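Local coordinates for protein nitrite oxidoreductase subunit A (PDB 7B04) that belongs to the molybdopterin oxidoreductase family and binds a molybdenum atom, two MD1 ligands and an iron/sulfur cluster, at residues B[838-848]-B[860-871]. Numbering follows the deposited sequence.
Sequences IEYGENFIVHR and AIVSTNPYIRPD
The carbonyl O of Glu839 takes the backbone N-H of Asp871 at 2.9 Å, while the CA-H of Pro870 approaches the same oxygen. This happens where helix 835-840 ends: Gly841, with positive phi, closes a Schellman motif, and Pro870 CB packs 3.5 Å from Gly841 CA. A water links the helix end to the loop, donating to Ile838 O and accepting from Arg869 N. The side chains of Glu839 and Asp871 lie alongside each other and point the same way, Glu839 OE2 and Asp871 OD2 4.1 Å apart; OD2 is also bonded to Tyr631 OH.

Further along, Asn843 ND2 reaches Tyr867 O at 3.3 Å, lying in that carbonyl's plane, with chi1 of 53° swinging the amide across the gap. Tyr867 belongs to the type I turn 865-868, where Asn865 OD1 accepts from Tyr867 N, which comes in above the amide plane, in an Asx turn. Asn865 ND2 sits over one face of the Phe844 ring, 3.4 Å from CE2, the two planes 53° apart.

The segments contain the two short strands of a beta hairpin, 847-848 and 860-862, with strand 890-892 parallel to the latter on its far side. Val862 N donates to His847 O at 3.2 Å, and at the non-hydrogen-bonded pair Arg848 and Ile861 lie side by side. Bending at chi3 (67°) brings the Arg848 guanidinium face against Ile861 CG1; its NH2 pairs with Glu842 OE1 in a salt bridge whose hydrogen bond is weak, and NH1 bonds Asn889. Between hairpin and turn, Val846 CG2 fills in, 3.9 Å from Ile861 CG2 and 4.2 Å from Ile868 CD1.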
ATOM      1  N   ILE B 838      30.652  29.342   1.828  1.00 51.70           N
ATOM      2  CA  ILE B 838      31.801  29.564   0.955  1.00 48.26           C
ATOM      3  C   ILE B 838      32.987  28.720   1.403  1.00 43.69           C
ATOM      4  O   ILE B 838      33.738  28.191   0.573  1.00 44.84           O
ATOM      5  CB  ILE B 838      32.153  31.062   0.910  1.00 51.12           C
ATOM      6  CG1 ILE B 838      30.981  31.868   0.350  1.00 57.53           C
ATOM      7  CG2 ILE B 838      33.404  31.296   0.076  1.00 37.46           C
ATOM      8  CD1 ILE B 838      31.145  33.365   0.502  1.00 57.82           C
ATOM      9  N   GLU B 839      33.175  28.572   2.718  1.00 42.20           N
ATOM     10  CA  GLU B 839      34.231  27.699   3.220  1.00 43.52           C
ATOM     11  C   GLU B 839      33.993  26.248   2.828  1.00 49.47           C
ATOM     12  O   GLU B 839      34.951  25.490   2.635  1.00 49.78           O
ATOM     13  CB  GLU B 839      34.342  27.826   4.739  1.00 42.95           C
ATOM     14  CG  GLU B 839      35.510  27.060   5.345  1.00 50.72           C
ATOM     15  CD  GLU B 839      35.571  27.184   6.856  1.00 61.95           C
ATOM     16  OE1 GLU B 839      34.663  27.813   7.439  1.00 63.99           O
ATOM     17  OE2 GLU B 839      36.525  26.650   7.462  1.00 63.60           O
ATOM     18  N   TYR B 840      32.730  25.847   2.693  1.00 52.57           N
ATOM     19  CA  TYR B 840      32.396  24.490   2.285  1.00 48.47           C
ATOM     20  C   TYR B 840      32.495  24.285   0.780  1.00 48.21           C
ATOM     21  O   TYR B 840      32.494  23.135   0.327  1.00 51.31           O
ATOM     22  CB  TYR B 840      30.984  24.135   2.764  1.00 38.97           C
ATOM     23  CG  TYR B 840      30.836  24.127   4.271  1.00 41.53           C
ATOM     24  CD1 TYR B 840      31.945  23.993   5.098  1.00 39.55           C
ATOM     25  CD2 TYR B 840      29.589  24.267   4.869  1.00 43.75           C
ATOM     26  CE1 TYR B 840      31.817  23.990   6.473  1.00 39.66           C
ATOM     27  CE2 TYR B 840      29.452  24.267   6.246  1.00 37.99           C
ATOM     28  CZ  TYR B 840      30.570  24.128   7.042  1.00 40.00           C
ATOM     29  OH  TYR B 840      30.443  24.125   8.412  1.00 44.81           O
ATOM     30  N   GLY B 841      32.564  25.360   0.002  1.00 49.31           N
ATOM     31  CA  GLY B 841      32.674  25.244  -1.437  1.00 55.32           C
ATOM     32  C   GLY B 841      31.355  25.089  -2.149  1.00 54.08           C
ATOM     33  O   GLY B 841      31.334  24.620  -3.292  1.00 61.49           O
ATOM     34  N   GLU B 842      30.252  25.473  -1.511  1.00 46.88           N
ATOM     35  CA  GLU B 842      28.916  25.290  -2.056  1.00 52.16           C
ATOM     36  C   GLU B 842      28.186  26.621  -2.200  1.00 52.54           C
ATOM     37  O   GLU B 842      26.955  26.665  -2.173  1.00 41.78           O
ATOM     38  CB  GLU B 842      28.119  24.329  -1.176  1.00 52.19           C
ATOM     39  CG  GLU B 842      28.067  22.893  -1.678  1.00 56.00           C
ATOM     40  CD  GLU B 842      27.795  21.902  -0.561  1.00 58.07           C
ATOM     41  OE1 GLU B 842      28.609  21.834   0.384  1.00 58.32           O
ATOM     42  OE2 GLU B 842      26.760  21.206  -0.614  1.00 62.82           O
ATOM     43  N   ASN B 843      28.935  27.719  -2.337  1.00 59.74           N
ATOM     44  CA  ASN B 843      28.305  29.006  -2.617  1.00 56.74           C
ATOM     45  C   ASN B 843      27.539  28.966  -3.933  1.00 55.91           C
ATOM     46  O   ASN B 843      26.435  29.513  -4.036  1.00 60.96           O
ATOM     47  CB  ASN B 843      29.354  30.120  -2.630  1.00 60.22           C
ATOM     48  CG  ASN B 843      30.512  29.825  -3.564  1.00 58.86           C
ATOM     49  OD1 ASN B 843      30.517  28.820  -4.273  1.00 66.33           O
ATOM     50  ND2 ASN B 843      31.504  30.709  -3.569  1.00 53.54           N
ATOM     51  N   PHE B 844      28.107  28.323  -4.945  1.00 58.46           N
ATOM     52  CA  PHE B 844      27.413  28.062  -6.195  1.00 52.17           C
ATOM     53  C   PHE B 844      26.643  26.752  -6.103  1.00 55.65           C
ATOM     54  O   PHE B 844      26.958  25.871  -5.299  1.00 63.18           O
ATOM     55  CB  PHE B 844      28.399  27.988  -7.362  1.00 54.65           C
ATOM     56  CG  PHE B 844      28.916  29.321  -7.810  1.00 59.45           C
ATOM     57  CD1 PHE B 844      28.175  30.110  -8.672  1.00 58.06           C
ATOM     58  CD2 PHE B 844      30.150  29.779  -7.381  1.00 57.49           C
ATOM     59  CE1 PHE B 844      28.649  31.335  -9.092  1.00 57.01           C
ATOM     60  CE2 PHE B 844      30.630  31.004  -7.798  1.00 58.37           C
ATOM     61  CZ  PHE B 844      29.879  31.782  -8.655  1.00 58.69           C
ATOM     62  N   ILE B 845      25.619  26.627  -6.947  1.00 48.93           N
ATOM     63  CA  ILE B 845      24.908  25.361  -7.091  1.00 52.20           C
ATOM     64  C   ILE B 845      25.808  24.451  -7.923  1.00 47.81           C
ATOM     65  O   ILE B 845      25.865  24.559  -9.149  1.00 46.59           O
ATOM     66  CB  ILE B 845      23.528  25.542  -7.725  1.00 55.16           C
ATOM     67  CG1 ILE B 845      22.640  26.391  -6.813  1.00 50.48           C
ATOM     68  CG2 ILE B 845      22.878  24.192  -7.983  1.00 53.85           C
ATOM     69  CD1 ILE B 845      21.350  26.843  -7.457  1.00 43.16           C
ATOM     70  N   VAL B 846      26.524  23.558  -7.249  1.00 42.44           N
ATOM     71  CA  VAL B 846      27.513  22.695  -7.876  1.00 51.84           C
ATOM     72  C   VAL B 846      27.117  21.246  -7.635  1.00 53.45           C
ATOM     73  O   VAL B 846      26.416  20.927  -6.669  1.00 50.18           O
ATOM     74  CB  VAL B 846      28.932  22.989  -7.331  1.00 53.75           C
ATOM     75  CG1 VAL B 846      29.047  22.564  -5.871  1.00 53.10           C
ATOM     76  CG2 VAL B 846      30.006  22.326  -8.187  1.00 51.17           C
ATOM     77  N   HIS B 847      27.561  20.363  -8.526  1.00 48.17           N
ATOM     78  CA  HIS B 847      27.380  18.932  -8.335  1.00 49.54           C
ATOM     79  C   HIS B 847      28.512  18.385  -7.478  1.00 51.50           C
ATOM     80  O   HIS B 847      29.685  18.695  -7.711  1.00 55.44           O
ATOM     81  CB  HIS B 847      27.335  18.193  -9.671  1.00 47.62           C
ATOM     82  CG  HIS B 847      27.277  16.705  -9.526  1.00 49.96           C
ATOM     83  ND1 HIS B 847      28.407  15.921  -9.428  1.00 55.80           N
ATOM     84  CD2 HIS B 847      26.224  15.859  -9.441  1.00 52.80           C
ATOM     85  CE1 HIS B 847      28.052  14.656  -9.300  1.00 50.86           C
ATOM     86  NE2 HIS B 847      26.733  14.590  -9.305  1.00 61.81           N
ATOM     87  N   ARG B 848      28.156  17.576  -6.486  1.00 45.65           N
ATOM     88  CA  ARG B 848      29.132  16.944  -5.613  1.00 48.62           C
ATOM     89  C   ARG B 848      28.779  15.476  -5.445  1.00 53.53           C
ATOM     90  O   ARG B 848      27.601  15.119  -5.353  1.00 53.78           O
ATOM     91  CB  ARG B 848      29.184  17.629  -4.239  1.00 37.83           C
ATOM     92  CG  ARG B 848      29.662  19.069  -4.277  1.00 46.76           C
ATOM     93  CD  ARG B 848      29.791  19.642  -2.875  1.00 44.64           C
ATOM     94  NE  ARG B 848      30.860  18.996  -2.120  1.00 46.32           N
ATOM     95  CZ  ARG B 848      31.166  19.285  -0.860  1.00 49.16           C
ATOM     96  NH1 ARG B 848      32.158  18.646  -0.255  1.00 45.34           N
ATOM     97  NH2 ARG B 848      30.481  20.210  -0.204  1.00 42.42           N
ATOM     98  N   ALA B 860      33.520  14.774  -3.417  1.00 44.93           N
ATOM     99  CA  ALA B 860      34.356  15.607  -4.269  1.00 47.71           C
ATOM    100  C   ALA B 860      33.514  16.672  -4.958  1.00 51.98           C
ATOM    101  O   ALA B 860      32.371  16.422  -5.352  1.00 58.42           O
ATOM    102  CB  ALA B 860      35.080  14.752  -5.308  1.00 42.84           C
ATOM    103  N   ILE B 861      34.086  17.863  -5.107  1.00 51.51           N
ATOM    104  CA  ILE B 861      33.415  18.972  -5.775  1.00 48.40           C
ATOM    105  C   ILE B 861      33.842  18.964  -7.237  1.00 51.67           C
ATOM    106  O   ILE B 861      35.002  19.234  -7.556  1.00 56.36           O
ATOM    107  CB  ILE B 861      33.742  20.314  -5.110  1.00 48.36           C
ATOM    108  CG1 ILE B 861      33.371  20.280  -3.628  1.00 42.95           C
ATOM    109  CG2 ILE B 861      33.016  21.448  -5.822  1.00 42.76           C
ATOM    110  CD1 ILE B 861      33.876  21.466  -2.841  1.00 48.03           C
ATOM    111  N   VAL B 862      32.901  18.661  -8.127  1.00 49.22           N
ATOM    112  CA  VAL B 862      33.182  18.560  -9.554  1.00 53.04           C
ATOM    113  C   VAL B 862      32.978  19.949 -10.151  1.00 55.62           C
ATOM    114  O   VAL B 862      31.857  20.340 -10.482  1.00 57.06           O
ATOM    115  CB  VAL B 862      32.304  17.506 -10.232  1.00 58.15           C
ATOM    116  CG1 VAL B 862      32.467  17.566 -11.741  1.00 57.94           C
ATOM    117  CG2 VAL B 862      32.657  16.119  -9.716  1.00 53.36           C
ATOM    118  N   SER B 863      34.072  20.696 -10.287  1.00 61.96           N
ATOM    119  CA  SER B 863      34.051  22.019 -10.897  1.00 64.91           C
ATOM    120  C   SER B 863      35.482  22.502 -11.077  1.00 61.11           C
ATOM    121  O   SER B 863      36.402  22.045 -10.392  1.00 61.29           O
ATOM    122  CB  SER B 863      33.256  23.026 -10.055  1.00 58.38           C
ATOM    123  OG  SER B 863      33.247  24.305 -10.665  1.00 54.33           O
ATOM    124  N   THR B 864      35.659  23.424 -12.026  1.00 57.94           N
ATOM    125  CA  THR B 864      36.912  24.150 -12.201  1.00 51.53           C
ATOM    126  C   THR B 864      36.732  25.644 -11.978  1.00 54.62           C
ATOM    127  O   THR B 864      37.656  26.418 -12.254  1.00 58.98           O
ATOM    128  CB  THR B 864      37.502  23.908 -13.595  1.00 44.28           C
ATOM    129  OG1 THR B 864      36.591  24.382 -14.594  1.00 51.27           O
ATOM    130  CG2 THR B 864      37.765  22.436 -13.814  1.00 43.25           C
ATOM    131  N   ASN B 865      35.565  26.063 -11.508  1.00 53.68           N
ATOM    132  CA  ASN B 865      35.272  27.469 -11.282  1.00 55.65           C
ATOM    133  C   ASN B 865      36.294  28.071 -10.325  1.00 62.36           C
ATOM    134  O   ASN B 865      36.418  27.597  -9.186  1.00 57.37           O
ATOM    135  CB  ASN B 865      33.861  27.616 -10.716  1.00 59.38           C
ATOM    136  CG  ASN B 865      33.374  29.054 -10.711  1.00 62.28           C
ATOM    137  OD1 ASN B 865      34.084  29.967 -11.129  1.00 66.99           O
ATOM    138  ND2 ASN B 865      32.151  29.260 -10.234  1.00 61.11           N
ATOM    139  N   PRO B 866      37.043  29.101 -10.736  1.00 67.00           N
ATOM    140  CA  PRO B 866      37.966  29.756  -9.796  1.00 65.41           C
ATOM    141  C   PRO B 866      37.253  30.533  -8.707  1.00 58.46           C
ATOM    142  O   PRO B 866      37.915  31.022  -7.782  1.00 60.23           O
ATOM    143  CB  PRO B 866      38.782  30.688 -10.699  1.00 69.43           C
ATOM    144  CG  PRO B 866      37.879  30.966 -11.856  1.00 55.93           C
ATOM    145  CD  PRO B 866      37.098  29.701 -12.080  1.00 57.95           C
ATOM    146  N   TYR B 867      35.932  30.660  -8.790  1.00 56.39           N
ATOM    147  CA  TYR B 867      35.136  31.363  -7.798  1.00 58.26           C
ATOM    148  C   TYR B 867      34.570  30.431  -6.737  1.00 57.62           C
ATOM    149  O   TYR B 867      33.862  30.892  -5.837  1.00 49.54           O
ATOM    150  CB  TYR B 867      34.020  32.131  -8.507  1.00 51.38           C
ATOM    151  CG  TYR B 867      34.580  33.000  -9.608  1.00 59.97           C
ATOM    152  CD1 TYR B 867      35.739  33.739  -9.402  1.00 65.38           C
ATOM    153  CD2 TYR B 867      33.990  33.043 -10.862  1.00 61.82           C
ATOM    154  CE1 TYR B 867      36.276  34.522 -10.401  1.00 59.82           C
ATOM    155  CE2 TYR B 867      34.525  33.819 -11.873  1.00 69.28           C
ATOM    156  CZ  TYR B 867      35.668  34.558 -11.635  1.00 62.73           C
ATOM    157  OH  TYR B 867      36.206  35.341 -12.630  1.00 57.69           O
ATOM    158  N   ILE B 868      34.846  29.136  -6.839  1.00 58.14           N
ATOM    159  CA  ILE B 868      34.622  28.185  -5.760  1.00 59.89           C
ATOM    160  C   ILE B 868      35.966  27.990  -5.072  1.00 55.44           C
ATOM    161  O   ILE B 868      36.904  27.454  -5.671  1.00 55.38           O
ATOM    162  CB  ILE B 868      34.058  26.854  -6.275  1.00 65.44           C
ATOM    163  CG1 ILE B 868      32.713  27.071  -6.971  1.00 61.42           C
ATOM    164  CG2 ILE B 868      33.922  25.857  -5.133  1.00 54.81           C
ATOM    165  CD1 ILE B 868      32.226  25.861  -7.738  1.00 57.56           C
ATOM    166  N   ARG B 869      36.073  28.424  -3.819  1.00 50.55           N
ATOM    167  CA  ARG B 869      37.331  28.373  -3.074  1.00 52.14           C
ATOM    168  C   ARG B 869      37.084  27.694  -1.737  1.00 52.10           C
ATOM    169  O   ARG B 869      37.050  28.345  -0.686  1.00 53.05           O
ATOM    170  CB  ARG B 869      37.916  29.772  -2.879  1.00 55.58           C
ATOM    171  CG  ARG B 869      37.506  30.767  -3.942  1.00 60.59           C
ATOM    172  CD  ARG B 869      38.597  31.789  -4.195  1.00 59.25           C
ATOM    173  NE  ARG B 869      38.200  32.758  -5.210  1.00 61.20           N
ATOM    174  CZ  ARG B 869      38.122  34.067  -4.999  1.00 67.93           C
ATOM    175  NH1 ARG B 869      38.413  34.565  -3.805  1.00 60.92           N
ATOM    176  NH2 ARG B 869      37.750  34.877  -5.981  1.00 63.17           N
ATOM    177  N   PRO B 870      36.910  26.379  -1.739  1.00 50.51           N
ATOM    178  CA  PRO B 870      36.590  25.674  -0.502  1.00 51.97           C
ATOM    179  C   PRO B 870      37.836  25.427   0.329  1.00 53.74           C
ATOM    180  O   PRO B 870      38.973  25.652  -0.092  1.00 55.95           O
ATOM    181  CB  PRO B 870      36.000  24.352  -0.993  1.00 52.77           C
ATOM    182  CG  PRO B 870      36.705  24.104  -2.272  1.00 48.10           C
ATOM    183  CD  PRO B 870      36.935  25.465  -2.896  1.00 44.31           C
ATOM    184  N   ASP B 871      37.629  24.964   1.558  1.00 47.42           N
ATOM    185  CA  ASP B 871      38.783  24.604   2.416  1.00 50.93           C
ATOM    186  C   ASP B 871      38.715  23.093   2.549  1.00 51.38           C
ATOM    187  O   ASP B 871      37.662  22.621   2.864  1.00 54.32           O
ATOM    188  CB  ASP B 871      38.777  25.336   3.760  1.00 55.38           C
ATOM    189  CG  ASP B 871      39.823  24.848   4.745  1.00 55.56           C
ATOM    190  OD1 ASP B 871      40.420  23.832   4.482  1.00 55.68           O
ATOM    191  OD2 ASP B 871      40.018  25.490   5.770  1.00 52.30           O
TER
HETATM  192  O   HOH W   1      33.300  28.552  -2.264  1.00 43.23           O